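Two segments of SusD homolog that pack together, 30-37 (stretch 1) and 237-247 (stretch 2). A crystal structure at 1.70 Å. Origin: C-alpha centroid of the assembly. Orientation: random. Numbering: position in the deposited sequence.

Stretch 1 (30-37) CPQQNACQ
Stretch 2, residues 237-247: ENGYAIVSGWP

Two segments of one chain, touching residues at least 203 apart in sequence, meet where helix 33-37 and the helix of stretch 2 approach to 8.4 Å between axes, their N-to-C directions 77° apart. No direct hydrogen bond joins them; packing and one water do. Glu237 (phi/psi -151/143, chi1 p) enters extended, and water 1 donates to both Glu237 O (3.0 Å) and Pro31 O (2.7 Å), bridging two carbonyls that could not bond each other. Asn238 (-88/153, chi1 p) caps its helix, OD1 accepting from Ala241 N at 2.8 Å; Gln32 (chi1 t) does likewise in stretch 1, its OE1 taking Ala35 N at 3.0 Å and, weakly, Asn34 N at 2.8 Å. Gly239 (-70/-30) is the point of closest register, its CA 4.1 Å from Gln33 CA. An ideal CB on Gly239 would lie 2.5 Å from Pro31 O and 2.6 Å from Cys36 CB, both clashes, so a backbone approach this close leaves no room for a CB. Gly239 N lies 3.0 Å from Pro31 O, but the angle is too poor for a hydrogen bond. Tyr240 (chi1 m, chi2 -72°) points its CA-CB bond away, yet its ring comes near Cys36 (chi1 t): SG sits 3.8 Å from the ring centroid of Tyr240, 10° off the normal, a sulfur-aromatic contact over one face. The CA-to-CB bond of Ile242 (m, t) points toward stretch 1, its CD1 3.2 Å from OE1 of Gln33 (chi1 p, chi2 t). Val243 (chi1 t) places CG2 3.6 Å from Gln33 O and 4.0 Å from Gln37 CB; the CA atoms of Val243 and Gln37 are 6.6 Å apart. Trp246 (-55/-47, chi1 m, chi2 -23°) presents its ring edge to amide groups: CZ3 is 3.5 Å from Gln37 OE1 (chi1 and chi2 t), and CZ2 4.1 Å from Gln33 NE2. A cis peptide bond precedes Pro247.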

# COMPACT_ATOMS: atom_id res chain seq x y z
N CYS A 30 -8.32 4.86 -5.33
CA CYS A 30 -8.11 5.08 -6.79
C CYS A 30 -8.98 4.19 -7.68
O CYS A 30 -8.45 3.38 -8.45
CB CYS A 30 -6.64 4.89 -7.14
SG CYS A 30 -5.62 6.27 -6.47
N PRO A 31 -10.31 4.33 -7.60
CA PRO A 31 -11.21 3.52 -8.45
C PRO A 31 -11.24 3.83 -9.96
O PRO A 31 -11.54 2.93 -10.76
CB PRO A 31 -12.57 3.77 -7.83
CG PRO A 31 -12.47 5.13 -7.22
CD PRO A 31 -11.07 5.21 -6.68
N GLN A 32 -11.00 5.08 -10.35
CA GLN A 32 -11.06 5.42 -11.76
C GLN A 32 -10.00 4.59 -12.49
O GLN A 32 -8.88 4.38 -11.99
CB GLN A 32 -10.87 6.91 -11.94
CG GLN A 32 -11.18 7.44 -13.35
CD GLN A 32 -10.03 7.37 -14.31
OE1 GLN A 32 -8.85 7.25 -13.90
NE2 GLN A 32 -10.34 7.49 -15.59
N GLN A 33 -10.30 4.17 -13.71
CA GLN A 33 -9.49 3.16 -14.35
C GLN A 33 -8.01 3.55 -14.51
O GLN A 33 -7.14 2.70 -14.32
CB GLN A 33 -10.11 2.73 -15.70
CG GLN A 33 -10.13 3.84 -16.74
CD GLN A 33 -11.16 3.60 -17.80
OE1 GLN A 33 -12.35 3.35 -17.50
NE2 GLN A 33 -10.73 3.62 -19.05
N ASN A 34 -7.72 4.82 -14.85
CA ASN A 34 -6.32 5.24 -15.01
C ASN A 34 -5.63 5.49 -13.68
O ASN A 34 -4.47 5.14 -13.54
CB ASN A 34 -6.26 6.48 -15.88
CG ASN A 34 -6.98 6.27 -17.22
OD1 ASN A 34 -7.96 6.93 -17.51
ND2 ASN A 34 -6.52 5.29 -17.98
N ALA A 35 -6.33 6.06 -12.71
CA ALA A 35 -5.82 6.17 -11.33
C ALA A 35 -5.47 4.77 -10.81
O ALA A 35 -4.43 4.59 -10.21
CB ALA A 35 -6.88 6.83 -10.42
N CYS A 36 -6.39 3.82 -11.03
CA CYS A 36 -6.19 2.42 -10.62
C CYS A 36 -4.93 1.83 -11.26
O CYS A 36 -4.09 1.25 -10.57
CB CYS A 36 -7.44 1.58 -10.91
SG CYS A 36 -7.34 -0.04 -10.17
N GLN A 37 -4.76 2.01 -12.56
CA GLN A 37 -3.58 1.49 -13.20
C GLN A 37 -2.34 2.13 -12.61
O GLN A 37 -1.39 1.43 -12.24
CB GLN A 37 -3.57 1.66 -14.69
CG GLN A 37 -2.26 1.04 -15.30
CD GLN A 37 -2.38 0.78 -16.79
OE1 GLN A 37 -2.79 1.67 -17.56
NE2 GLN A 37 -2.04 -0.44 -17.20
N GLU A 237 -18.35 1.03 -10.72
CA GLU A 237 -17.61 -0.11 -11.25
C GLU A 237 -16.14 0.11 -10.98
O GLU A 237 -15.64 1.25 -11.04
CB GLU A 237 -17.92 -0.36 -12.72
CG GLU A 237 -17.56 0.71 -13.66
CD GLU A 237 -17.94 0.38 -15.11
OE1 GLU A 237 -19.16 0.42 -15.45
OE2 GLU A 237 -17.02 0.08 -15.91
N ASN A 238 -15.42 -0.97 -10.67
CA ASN A 238 -14.07 -0.79 -10.20
C ASN A 238 -13.06 -0.73 -11.35
O ASN A 238 -13.30 -1.25 -12.45
CB ASN A 238 -13.69 -1.79 -9.09
CG ASN A 238 -13.56 -3.23 -9.59
OD1 ASN A 238 -12.66 -3.50 -10.37
ND2 ASN A 238 -14.39 -4.17 -9.06
N GLY A 239 -11.97 -0.06 -11.10
CA GLY A 239 -10.91 0.09 -12.09
C GLY A 239 -10.15 -1.17 -12.37
O GLY A 239 -9.68 -1.36 -13.48
N TYR A 240 -10.04 -2.06 -11.38
CA TYR A 240 -9.31 -3.31 -11.60
C TYR A 240 -9.96 -4.12 -12.69
O TYR A 240 -9.26 -4.71 -13.50
CB TYR A 240 -9.20 -4.14 -10.34
CG TYR A 240 -8.19 -3.71 -9.27
CD1 TYR A 240 -6.83 -3.85 -9.45
CD2 TYR A 240 -8.64 -3.20 -8.05
CE1 TYR A 240 -5.94 -3.53 -8.49
CE2 TYR A 240 -7.74 -2.88 -7.05
CZ TYR A 240 -6.40 -3.05 -7.26
OH TYR A 240 -5.47 -2.76 -6.27
N ALA A 241 -11.29 -4.15 -12.71
CA ALA A 241 -11.98 -4.96 -13.71
C ALA A 241 -11.70 -4.40 -15.12
O ALA A 241 -11.54 -5.17 -16.08
CB ALA A 241 -13.44 -5.01 -13.43
N ILE A 242 -11.60 -3.07 -15.23
CA ILE A 242 -11.28 -2.44 -16.51
C ILE A 242 -9.80 -2.80 -16.90
O ILE A 242 -9.58 -3.30 -18.01
CB ILE A 242 -11.53 -0.92 -16.49
CG1 ILE A 242 -13.04 -0.65 -16.24
CG2 ILE A 242 -11.05 -0.28 -17.86
CD1 ILE A 242 -13.39 0.81 -15.78
N VAL A 243 -8.83 -2.51 -16.04
CA VAL A 243 -7.42 -2.81 -16.32
C VAL A 243 -7.24 -4.29 -16.64
O VAL A 243 -6.58 -4.68 -17.62
CB VAL A 243 -6.52 -2.30 -15.21
CG1 VAL A 243 -5.04 -2.56 -15.51
CG2 VAL A 243 -6.77 -0.78 -14.99
N SER A 244 -7.92 -5.14 -15.87
CA SER A 244 -7.77 -6.58 -16.01
C SER A 244 -8.37 -7.08 -17.34
O SER A 244 -7.90 -8.08 -17.92
CB SER A 244 -8.44 -7.29 -14.84
OG SER A 244 -8.41 -8.71 -14.92
N GLY A 245 -9.41 -6.39 -17.80
CA GLY A 245 -10.09 -6.72 -19.03
C GLY A 245 -9.30 -6.37 -20.28
O GLY A 245 -9.52 -6.97 -21.33
N TRP A 246 -8.37 -5.43 -20.18
CA TRP A 246 -7.60 -4.98 -21.34
C TRP A 246 -6.85 -6.02 -22.17
O TRP A 246 -7.00 -6.01 -23.41
CB TRP A 246 -6.73 -3.77 -20.99
CG TRP A 246 -7.49 -2.52 -20.69
CD1 TRP A 246 -8.76 -2.20 -21.09
CD2 TRP A 246 -7.00 -1.39 -19.97
NE1 TRP A 246 -9.10 -0.95 -20.59
CE2 TRP A 246 -8.01 -0.44 -19.93
CE3 TRP A 246 -5.78 -1.11 -19.32
CZ2 TRP A 246 -7.85 0.78 -19.29
CZ3 TRP A 246 -5.63 0.08 -18.71
CH2 TRP A 246 -6.67 1.02 -18.69
N PRO A 247 -6.09 -6.96 -21.55
CA PRO A 247 -5.68 -7.07 -20.12
C PRO A 247 -4.33 -6.43 -19.88
O PRO A 247 -3.49 -6.49 -20.76
CB PRO A 247 -5.54 -8.58 -19.90
CG PRO A 247 -5.13 -9.13 -21.27
CD PRO A 247 -5.72 -8.17 -22.31
O HOH W 1 -13.45 2.49 -12.65